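Rho guanine nucleotide exchange factor TIAM2 (PDB 3A8P) activates the GTPase RAC1 by stimulating its GDP-GTP exchange, linking extracellular laminin signals to the cytoskeleton and neurite growth. Local coordinates at residues 15-20 / 42-47; 139-144 / 200-205; 146-151 / 193-198. One frame throughout, in Å; residues are numbered along the deposited sequence.

Interaction 1: 15-20 / 42-47; sequences GWLFFK and YWVTLK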
loop_
_atom_site.group_PDB
_atom_site.type_symbol
_atom_site.label_atom_id
_atom_site.label_comp_id
_atom_site.label_asym_id
_atom_site.label_seq_id
_atom_site.Cartn_x
_atom_site.Cartn_y
_atom_site.Cartn_z
ATOM N N GLY A 15 -2.814 -16.616 14.434
ATOM C CA GLY A 15 -2.696 -16.046 15.764
ATOM C C GLY A 15 -3.764 -15.019 16.056
ATOM O O GLY A 15 -4.429 -14.534 15.139
ATOM N N TRP A 16 -3.935 -14.689 17.334
ATOM C CA TRP A 16 -4.936 -13.708 17.741
ATOM C C TRP A 16 -4.545 -12.311 17.293
ATOM O O TRP A 16 -3.384 -11.915 17.396
ATOM C CB TRP A 16 -5.100 -13.680 19.262
ATOM C CG TRP A 16 -5.795 -14.866 19.861
ATOM C CD1 TRP A 16 -5.229 -15.862 20.604
ATOM C CD2 TRP A 16 -7.195 -15.149 19.809
ATOM N NE1 TRP A 16 -6.193 -16.748 21.024
ATOM C CE2 TRP A 16 -7.409 -16.335 20.549
ATOM C CE3 TRP A 16 -8.293 -14.517 19.209
ATOM C CZ2 TRP A 16 -8.678 -16.900 20.708
ATOM C CZ3 TRP A 16 -9.558 -15.081 19.369
ATOM C CH2 TRP A 16 -9.735 -16.260 20.113
ATOM N N LEU A 17 -5.527 -11.560 16.819
ATOM C CA LEU A 17 -5.293 -10.193 16.382
ATOM C C LEU A 17 -6.515 -9.322 16.588
ATOM O O LEU A 17 -7.645 -9.756 16.357
ATOM C CB LEU A 17 -4.938 -10.141 14.896
ATOM C CG LEU A 17 -3.630 -10.728 14.384
ATOM C CD1 LEU A 17 -3.606 -10.584 12.873
ATOM C CD2 LEU A 17 -2.433 -10.004 15.014
ATOM N N PHE A 18 -6.291 -8.099 17.041
ATOM C CA PHE A 18 -7.385 -7.158 17.180
ATOM C C PHE A 18 -7.413 -6.524 15.803
ATOM O O PHE A 18 -6.360 -6.262 15.203
ATOM C CB PHE A 18 -7.104 -6.142 18.288
ATOM C CG PHE A 18 -7.557 -6.611 19.646
ATOM C CD1 PHE A 18 -8.867 -6.392 20.068
ATOM C CD2 PHE A 18 -6.699 -7.340 20.470
ATOM C CE1 PHE A 18 -9.324 -6.896 21.296
ATOM C CE2 PHE A 18 -7.141 -7.850 21.696
ATOM C CZ PHE A 18 -8.457 -7.629 22.111
ATOM N N PHE A 19 -8.618 -6.303 15.297
ATOM C CA PHE A 19 -8.822 -5.773 13.955
ATOM C C PHE A 19 -9.755 -4.569 13.925
ATOM O O PHE A 19 -10.725 -4.494 14.681
ATOM C CB PHE A 19 -9.388 -6.899 13.087
ATOM C CG PHE A 19 -9.887 -6.455 11.751
ATOM C CD1 PHE A 19 -8.999 -6.065 10.751
ATOM C CD2 PHE A 19 -11.250 -6.453 11.478
ATOM C CE1 PHE A 19 -9.462 -5.684 9.498
ATOM C CE2 PHE A 19 -11.727 -6.068 10.219
ATOM C CZ PHE A 19 -10.830 -5.685 9.228
ATOM N N LYS A 20 -9.461 -3.631 13.033
ATOM C CA LYS A 20 -10.269 -2.437 12.898
ATOM C C LYS A 20 -10.120 -1.829 11.511
ATOM O O LYS A 20 -9.024 -1.433 11.111
ATOM C CB LYS A 20 -9.855 -1.415 13.959
ATOM C CG LYS A 20 -10.620 -0.105 13.936
ATOM C CD LYS A 20 -10.158 0.780 15.080
ATOM C CE LYS A 20 -10.940 2.074 15.151
ATOM N NZ LYS A 20 -10.609 2.833 16.392
ATOM N N TYR A 42 -9.951 -11.422 16.729
ATOM C CA TYR A 42 -10.232 -12.596 15.919
ATOM C C TYR A 42 -9.024 -13.511 15.905
ATOM O O TYR A 42 -7.895 -13.055 16.049
ATOM C CB TYR A 42 -10.487 -12.215 14.454
ATOM C CG TYR A 42 -11.715 -11.387 14.160
ATOM C CD1 TYR A 42 -12.974 -11.979 14.086
ATOM C CD2 TYR A 42 -11.613 -10.020 13.912
ATOM C CE1 TYR A 42 -14.098 -11.234 13.769
ATOM C CE2 TYR A 42 -12.733 -9.261 13.596
ATOM C CZ TYR A 42 -13.972 -9.876 13.522
ATOM O OH TYR A 42 -15.083 -9.148 13.172
ATOM N N TRP A 43 -9.265 -14.801 15.724
ATOM C CA TRP A 43 -8.175 -15.740 15.572
ATOM C C TRP A 43 -8.000 -15.643 14.055
ATOM O O TRP A 43 -8.929 -15.942 13.298
ATOM C CB TRP A 43 -8.592 -17.155 15.967
ATOM C CG TRP A 43 -7.541 -18.160 15.626
ATOM C CD1 TRP A 43 -7.542 -19.019 14.564
ATOM C CD2 TRP A 43 -6.299 -18.363 16.306
ATOM N NE1 TRP A 43 -6.375 -19.742 14.538
ATOM C CE2 TRP A 43 -5.592 -19.360 15.596
ATOM C CE3 TRP A 43 -5.712 -17.799 17.448
ATOM C CZ2 TRP A 43 -4.319 -19.809 15.990
ATOM C CZ3 TRP A 43 -4.443 -18.247 17.843
ATOM C CH2 TRP A 43 -3.764 -19.244 17.110
ATOM N N VAL A 44 -6.825 -15.213 13.611
ATOM C CA VAL A 44 -6.585 -15.026 12.185
ATOM C C VAL A 44 -5.585 -16.003 11.577
ATOM O O VAL A 44 -4.610 -16.375 12.213
ATOM C CB VAL A 44 -6.103 -13.568 11.929
ATOM C CG1 VAL A 44 -5.737 -13.366 10.460
ATOM C CG2 VAL A 44 -7.190 -12.593 12.339
ATOM N N THR A 45 -5.840 -16.428 10.343
ATOM C CA THR A 45 -4.921 -17.333 9.655
ATOM C C THR A 45 -4.576 -16.778 8.269
ATOM O O THR A 45 -5.393 -16.107 7.638
ATOM C CB THR A 45 -5.525 -18.748 9.479
ATOM O OG1 THR A 45 -6.588 -18.703 8.517
ATOM C CG2 THR A 45 -6.068 -19.267 10.802
ATOM N N LEU A 46 -3.355 -17.045 7.816
ATOM C CA LEU A 46 -2.898 -16.601 6.505
ATOM C C LEU A 46 -2.670 -17.839 5.651
ATOM O O LEU A 46 -1.777 -18.644 5.924
ATOM C CB LEU A 46 -1.594 -15.798 6.621
ATOM C CG LEU A 46 -0.906 -15.348 5.323
ATOM C CD1 LEU A 46 -1.825 -14.441 4.503
ATOM C CD2 LEU A 46 0.384 -14.613 5.675
ATOM N N LYS A 47 -3.497 -17.980 4.623
ATOM C CA LYS A 47 -3.442 -19.111 3.701
ATOM C C LYS A 47 -3.297 -18.478 2.319
ATOM O O LYS A 47 -4.200 -17.783 1.861
ATOM C CB LYS A 47 -4.750 -19.897 3.814
ATOM C CG LYS A 47 -4.727 -21.296 3.236
ATOM C CD LYS A 47 -5.978 -22.067 3.665
ATOM C CE LYS A 47 -5.965 -23.487 3.116
ATOM N NZ LYS A 47 -4.716 -24.208 3.502
#
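W43 turns CG anti to its backbone N (chi1 172°), while W16 holds CG anti to its carbonyl carbon (chi1 -72°). With these torsions the two indoles, already side by side on one face of the sheet, cross at about a right angle. The edge of the W43 six-membered ring points at the face of the W16 five-membered ring. The centroids are 4.9 Å apart and the planes meet at 82°, a T-shaped pair. W43 CB lies over the W16 six-membered ring in a CH-pi contact. The W43 ring also covers the backbone of the partner strand, with G15 CA over its face, 3.7 Å from the centroid of the W43 six-membered ring.

W16 and W43 form an antiparallel non-hydrogen-bonded pair. The hydrogen-bonded pairs on either side are G15 with V44 and L17 with Y42. Each makes two N-H...O bonds of 2.9 Å, between G15 N and V44 O, V44 N and G15 O, L17 N and Y42 O, and Y42 N and L17 O. W16 CA adds a CA-H...O contact to Y42 O.

L17, Y42 and V44 share the other face. L17 CD1 meets V44 CB at 4.0 Å, and both side chains reach W115 of helix 109-130. F19 CD2 touches Y42 CE2 at 3.8 Å, and F53 packs edge-to-face on both rings. This is strand pairing in the first PH domain of TIAM2, whose C-terminal helix covers the L17 and V44 face. The chain is the PHCCEx part of the protein, this PH domain followed by the CC-Ex helices. The backbone bonds set the register, while dispersion and CH-pi contacts join the side chains without any charged pair.

Interaction 2: 139-144 / 200-205; sequences LLKSQT and CYLASL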
loop_
_atom_site.group_PDB
_atom_site.type_symbol
_atom_site.label_atom_id
_atom_site.label_comp_id
_atom_site.label_asym_id
_atom_site.label_seq_id
_atom_site.Cartn_x
_atom_site.Cartn_y
_atom_site.Cartn_z
ATOM N N LEU A 139 13.176 -11.354 -9.500
ATOM C CA LEU A 139 12.065 -10.661 -10.138
ATOM C C LEU A 139 11.861 -9.304 -9.446
ATOM O O LEU A 139 11.701 -8.278 -10.104
ATOM C CB LEU A 139 10.786 -11.500 -10.040
ATOM C CG LEU A 139 9.473 -10.785 -10.401
ATOM C CD1 LEU A 139 9.518 -10.297 -11.847
ATOM C CD2 LEU A 139 8.300 -11.727 -10.186
ATOM N N LEU A 140 11.891 -9.307 -8.115
ATOM C CA LEU A 140 11.711 -8.088 -7.337
ATOM C C LEU A 140 12.787 -7.060 -7.648
ATOM O O LEU A 140 12.492 -5.876 -7.826
ATOM C CB LEU A 140 11.722 -8.403 -5.840
ATOM C CG LEU A 140 10.583 -9.280 -5.329
ATOM C CD1 LEU A 140 10.716 -9.438 -3.811
ATOM C CD2 LEU A 140 9.248 -8.659 -5.687
ATOM N N LYS A 141 14.035 -7.513 -7.711
ATOM C CA LYS A 141 15.141 -6.619 -8.010
ATOM C C LYS A 141 15.023 -6.077 -9.427
ATOM O O LYS A 141 15.289 -4.899 -9.680
ATOM C CB LYS A 141 16.476 -7.342 -7.830
ATOM C CG LYS A 141 16.817 -7.584 -6.377
ATOM C CD LYS A 141 18.196 -8.191 -6.217
ATOM C CE LYS A 141 18.573 -8.274 -4.751
ATOM N NZ LYS A 141 19.924 -8.870 -4.560
ATOM N N SER A 142 14.613 -6.939 -10.347
ATOM C CA SER A 142 14.448 -6.531 -11.731
ATOM C C SER A 142 13.365 -5.451 -11.790
ATOM O O SER A 142 13.489 -4.470 -12.519
ATOM C CB SER A 142 14.045 -7.735 -12.587
ATOM O OG SER A 142 13.933 -7.372 -13.953
ATOM N N GLN A 143 12.305 -5.635 -11.010
ATOM C CA GLN A 143 11.216 -4.673 -10.969
ATOM C C GLN A 143 11.676 -3.313 -10.440
ATOM O O GLN A 143 11.353 -2.280 -11.026
ATOM C CB GLN A 143 10.076 -5.193 -10.095
ATOM C CG GLN A 143 9.214 -6.254 -10.747
ATOM C CD GLN A 143 8.394 -5.706 -11.892
ATOM O OE1 GLN A 143 8.914 -5.441 -12.972
ATOM N NE2 GLN A 143 7.101 -5.529 -11.661
ATOM N N THR A 144 12.428 -3.311 -9.341
ATOM C CA THR A 144 12.898 -2.055 -8.765
ATOM C C THR A 144 13.753 -1.268 -9.763
ATOM O O THR A 144 13.658 -0.042 -9.838
ATOM C CB THR A 144 13.704 -2.291 -7.460
ATOM O OG1 THR A 144 14.897 -3.026 -7.753
ATOM C CG2 THR A 144 12.873 -3.083 -6.452
ATOM N N CYS A 200 9.577 -3.497 0.092
ATOM C CA CYS A 200 9.010 -4.106 1.290
ATOM C C CYS A 200 9.083 -5.618 1.136
ATOM O O CYS A 200 9.471 -6.323 2.067
ATOM C CB CYS A 200 7.549 -3.692 1.485
ATOM S SG CYS A 200 7.272 -2.009 2.094
ATOM N N TYR A 201 8.701 -6.120 -0.036
ATOM C CA TYR A 201 8.739 -7.559 -0.284
ATOM C C TYR A 201 10.179 -8.064 -0.174
ATOM O O TYR A 201 10.451 -9.038 0.525
ATOM C CB TYR A 201 8.153 -7.895 -1.668
ATOM C CG TYR A 201 6.666 -7.587 -1.819
ATOM C CD1 TYR A 201 5.922 -7.061 -0.752
ATOM C CD2 TYR A 201 6.008 -7.808 -3.029
ATOM C CE1 TYR A 201 4.568 -6.762 -0.890
ATOM C CE2 TYR A 201 4.643 -7.512 -3.179
ATOM C CZ TYR A 201 3.934 -6.989 -2.106
ATOM O OH TYR A 201 2.594 -6.693 -2.241
ATOM N N LEU A 202 11.104 -7.391 -0.846
ATOM C CA LEU A 202 12.508 -7.789 -0.789
ATOM C C LEU A 202 13.050 -7.802 0.640
ATOM O O LEU A 202 13.747 -8.731 1.037
ATOM C CB LEU A 202 13.365 -6.849 -1.639
ATOM C CG LEU A 202 13.482 -7.191 -3.128
ATOM C CD1 LEU A 202 13.988 -5.973 -3.907
ATOM C CD2 LEU A 202 14.427 -8.388 -3.301
ATOM N N ALA A 203 12.735 -6.768 1.411
ATOM C CA ALA A 203 13.229 -6.692 2.773
ATOM C C ALA A 203 12.671 -7.832 3.611
ATOM O O ALA A 203 13.398 -8.440 4.391
ATOM C CB ALA A 203 12.869 -5.354 3.398
ATOM N N SER A 204 11.385 -8.127 3.441
ATOM C CA SER A 204 10.767 -9.192 4.211
ATOM C C SER A 204 11.289 -10.571 3.843
ATOM O O SER A 204 11.331 -11.456 4.688
ATOM C CB SER A 204 9.240 -9.147 4.074
ATOM O OG SER A 204 8.694 -8.124 4.901
ATOM N N LEU A 205 11.686 -10.760 2.588
ATOM C CA LEU A 205 12.217 -12.052 2.169
ATOM C C LEU A 205 13.683 -12.227 2.568
ATOM O O LEU A 205 14.147 -13.352 2.737
ATOM C CB LEU A 205 12.107 -12.226 0.652
ATOM C CG LEU A 205 10.753 -12.543 0.017
ATOM C CD1 LEU A 205 10.957 -12.802 -1.464
ATOM C CD2 LEU A 205 10.130 -13.758 0.683
#
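L140 packs alongside L202. L140 CB sits 3.5 Å from L202 CG, tighter than usual for two carbons, and the two side chains slide past each other in opposite directions. With CG anti to the carbonyl carbon (chi1 -64°), L140 CD1 rests against L202 N and Y201 CB, 3.7 Å from the latter. L140 CD1 also reaches L205 CD1 at 4.1 Å, and L140 CD2 lies at the edge of the Y201 ring. The Y201 hydroxyl is held elsewhere, by S77 O and R197. K141 follows with an extended chain. The K141 side chain crosses that of L202 at about a right angle, with K141 CG 4.0 Å from L202 CD2.

The two segments belong to an antiparallel helical hairpin, helix 136-165 against helix 171-206. Their local axes approach to 10.0 Å, with an angle of 148° between directions. An alanine in place of L202 would probably open a gap beside L140 CB and leave K141 CG and T144 CG2 without their partner.

One turn on, T144 meets L202 tip to tip, T144 CG2 to L202 CD1 at 4.0 Å. T144 OG1 bonds back to K141 O at 2.7 Å, a bond consistent with the chi1 of 64° that directs CG2 to the other helix.

Interaction 3: 146-151 / 193-198; sequences SLLQKI and MDLFRM
L147 packs its CD1 against the backbone of D194 and L195, within the antiparallel helical hairpin of the CC-Ex region. The local axes of 146-151 and 193-198 lie 9.8 Å apart, with 159° between their directions. The segment 193-198 falls in a predicted coiled coil.

The tight part centres on L147. Its CG is anti to the carbonyl carbon (chi1 -72°), and from there L147 CD1 comes to 3.5 Å from L195 N. L147 CD1 also meets D194 CB at 3.6 Å and M198 CG at 3.9 Å. L147 CD2 rests on D194 CB as well. The aspartate thus offers its aliphatic carbon to the leucine, while its OD2 forms a salt bridge with K190. F191 adds to the packing around L147 and I151.

The other side is more exposed and rests on a few methyl contacts. L148 is exposed, but its end turns inward and crosses L195 at about a right angle. CD2 of L148 and CD2 of L195 are 3.6 Å apart. I151 CD1 touches the same methyl, L195 CD2, at 4.1 Å.

M193 and F196 face away from this contact, toward helix 236-245 and strand 78-81. R197 bridges to D76 through NH1. R197 NH2 faces D194 OD1 at 3.6 Å, a long salt bridge in the guanidinium plane, and M198 CE lies over the centre of one guanidinium face.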
loop_
_atom_site.group_PDB
_atom_site.type_symbol
_atom_site.label_atom_id
_atom_site.label_comp_id
_atom_site.label_asym_id
_atom_site.label_seq_id
_atom_site.Cartn_x
_atom_site.Cartn_y
_atom_site.Cartn_z
ATOM N N SER A 146 13.560 -1.422 -13.060
ATOM C CA SER A 146 12.651 -0.944 -14.082
ATOM C C SER A 146 11.858 0.275 -13.608
ATOM O O SER A 146 11.771 1.279 -14.315
ATOM C CB SER A 146 11.698 -2.065 -14.495
ATOM O OG SER A 146 10.744 -1.600 -15.433
ATOM N N LEU A 147 11.280 0.184 -12.415
ATOM C CA LEU A 147 10.511 1.295 -11.870
ATOM C C LEU A 147 11.393 2.530 -11.752
ATOM O O LEU A 147 10.954 3.645 -12.031
ATOM C CB LEU A 147 9.926 0.922 -10.503
ATOM C CG LEU A 147 8.767 -0.080 -10.555
ATOM C CD1 LEU A 147 8.535 -0.705 -9.177
ATOM C CD2 LEU A 147 7.507 0.637 -11.061
ATOM N N LEU A 148 12.645 2.334 -11.357
ATOM C CA LEU A 148 13.562 3.459 -11.228
ATOM C C LEU A 148 13.820 4.153 -12.567
ATOM O O LEU A 148 13.964 5.382 -12.619
ATOM C CB LEU A 148 14.881 3.001 -10.602
ATOM C CG LEU A 148 14.795 2.813 -9.081
ATOM C CD1 LEU A 148 16.034 2.089 -8.573
ATOM C CD2 LEU A 148 14.659 4.173 -8.406
ATOM N N GLN A 149 13.874 3.382 -13.649
ATOM C CA GLN A 149 14.100 3.970 -14.962
ATOM C C GLN A 149 12.851 4.712 -15.406
ATOM O O GLN A 149 12.944 5.799 -15.953
ATOM C CB GLN A 149 14.473 2.900 -15.999
ATOM C CG GLN A 149 15.836 2.261 -15.742
ATOM C CD GLN A 149 16.384 1.518 -16.952
ATOM O OE1 GLN A 149 15.739 0.614 -17.490
ATOM N NE2 GLN A 149 17.585 1.897 -17.387
ATOM N N LYS A 150 11.683 4.127 -15.156
ATOM C CA LYS A 150 10.422 4.763 -15.529
ATOM C C LYS A 150 10.226 6.090 -14.793
ATOM O O LYS A 150 9.659 7.035 -15.336
ATOM C CB LYS A 150 9.252 3.833 -15.226
ATOM C CG LYS A 150 9.243 2.584 -16.092
ATOM C CD LYS A 150 8.012 1.758 -15.824
ATOM C CE LYS A 150 7.950 0.553 -16.727
ATOM N NZ LYS A 150 6.666 -0.160 -16.513
ATOM N N ILE A 151 10.689 6.147 -13.553
ATOM C CA ILE A 151 10.568 7.359 -12.765
ATOM C C ILE A 151 11.450 8.437 -13.391
ATOM O O ILE A 151 11.046 9.591 -13.513
ATOM C CB ILE A 151 10.988 7.096 -11.304
ATOM C CG1 ILE A 151 9.867 6.333 -10.587
ATOM C CG2 ILE A 151 11.325 8.409 -10.599
ATOM C CD1 ILE A 151 10.275 5.742 -9.246
ATOM N N MET A 193 5.109 4.238 -5.557
ATOM C CA MET A 193 4.367 3.357 -4.668
ATOM C C MET A 193 4.770 1.910 -4.951
ATOM O O MET A 193 5.020 1.134 -4.024
ATOM C CB MET A 193 2.856 3.557 -4.858
ATOM C CG MET A 193 1.977 2.764 -3.890
ATOM S SD MET A 193 2.290 3.113 -2.139
ATOM C CE MET A 193 1.803 4.860 -2.061
ATOM N N ASP A 194 4.853 1.554 -6.231
ATOM C CA ASP A 194 5.248 0.204 -6.611
ATOM C C ASP A 194 6.682 -0.064 -6.159
ATOM O O ASP A 194 6.997 -1.156 -5.687
ATOM C CB ASP A 194 5.134 0.002 -8.128
ATOM C CG ASP A 194 3.686 -0.067 -8.605
ATOM O OD1 ASP A 194 2.831 -0.570 -7.845
ATOM O OD2 ASP A 194 3.404 0.370 -9.744
ATOM N N LEU A 195 7.549 0.934 -6.303
ATOM C CA LEU A 195 8.942 0.781 -5.895
ATOM C C LEU A 195 9.019 0.488 -4.389
ATOM O O LEU A 195 9.765 -0.393 -3.951
ATOM C CB LEU A 195 9.737 2.051 -6.225
ATOM C CG LEU A 195 11.226 2.061 -5.848
ATOM C CD1 LEU A 195 11.939 0.915 -6.549
ATOM C CD2 LEU A 195 11.860 3.393 -6.236
ATOM N N PHE A 196 8.241 1.222 -3.601
ATOM C CA PHE A 196 8.232 1.025 -2.152
ATOM C C PHE A 196 7.741 -0.388 -1.814
ATOM O O PHE A 196 8.332 -1.089 -0.986
ATOM C CB PHE A 196 7.321 2.058 -1.486
ATOM C CG PHE A 196 7.357 2.019 0.019
ATOM C CD1 PHE A 196 8.404 2.610 0.719
ATOM C CD2 PHE A 196 6.340 1.398 0.734
ATOM C CE1 PHE A 196 8.436 2.583 2.116
ATOM C CE2 PHE A 196 6.362 1.363 2.129
ATOM C CZ PHE A 196 7.411 1.958 2.819
ATOM N N ARG A 197 6.653 -0.790 -2.464
ATOM C CA ARG A 197 6.056 -2.098 -2.250
ATOM C C ARG A 197 7.070 -3.192 -2.585
ATOM O O ARG A 197 7.237 -4.144 -1.816
ATOM C CB ARG A 197 4.794 -2.242 -3.118
ATOM C CG ARG A 197 3.975 -3.501 -2.864
ATOM C CD ARG A 197 2.561 -3.337 -3.420
ATOM N NE ARG A 197 2.536 -3.216 -4.878
ATOM C CZ ARG A 197 2.391 -4.241 -5.715
ATOM N NH1 ARG A 197 2.250 -5.473 -5.246
ATOM N NH2 ARG A 197 2.388 -4.036 -7.025
ATOM N N MET A 198 7.756 -3.045 -3.716
ATOM C CA MET A 198 8.762 -4.030 -4.120
ATOM C C MET A 198 9.875 -4.136 -3.077
ATOM O O MET A 198 10.350 -5.233 -2.775
ATOM C CB MET A 198 9.376 -3.665 -5.480
ATOM C CG MET A 198 8.403 -3.719 -6.648
ATOM S SD MET A 198 7.814 -5.376 -7.047
ATOM C CE MET A 198 6.310 -5.482 -6.040
#

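How the interactions relate
From the N terminus, interaction 1 closes first. It joins strand 11-26 to strand 40-47 within the PH domain, and its loop ends before helix 136-165 begins. Interaction 2 then closes a long loop by bringing 139-144 against 200-205. Interaction 3 is nested inside that loop, pairing 146-151 with 193-198 nearer the turn of the same hairpin. Interactions 2 and 3 touch: T144 CG2 lies 3.7 Å from M198 CB, so they form one continuous helix interface. Interaction 1 stands apart. Its centre is about 26 Å from that of interaction 2 and about 31 Å from that of interaction 3. Helix 109-130 packs on residues of both interaction 1 and interaction 2.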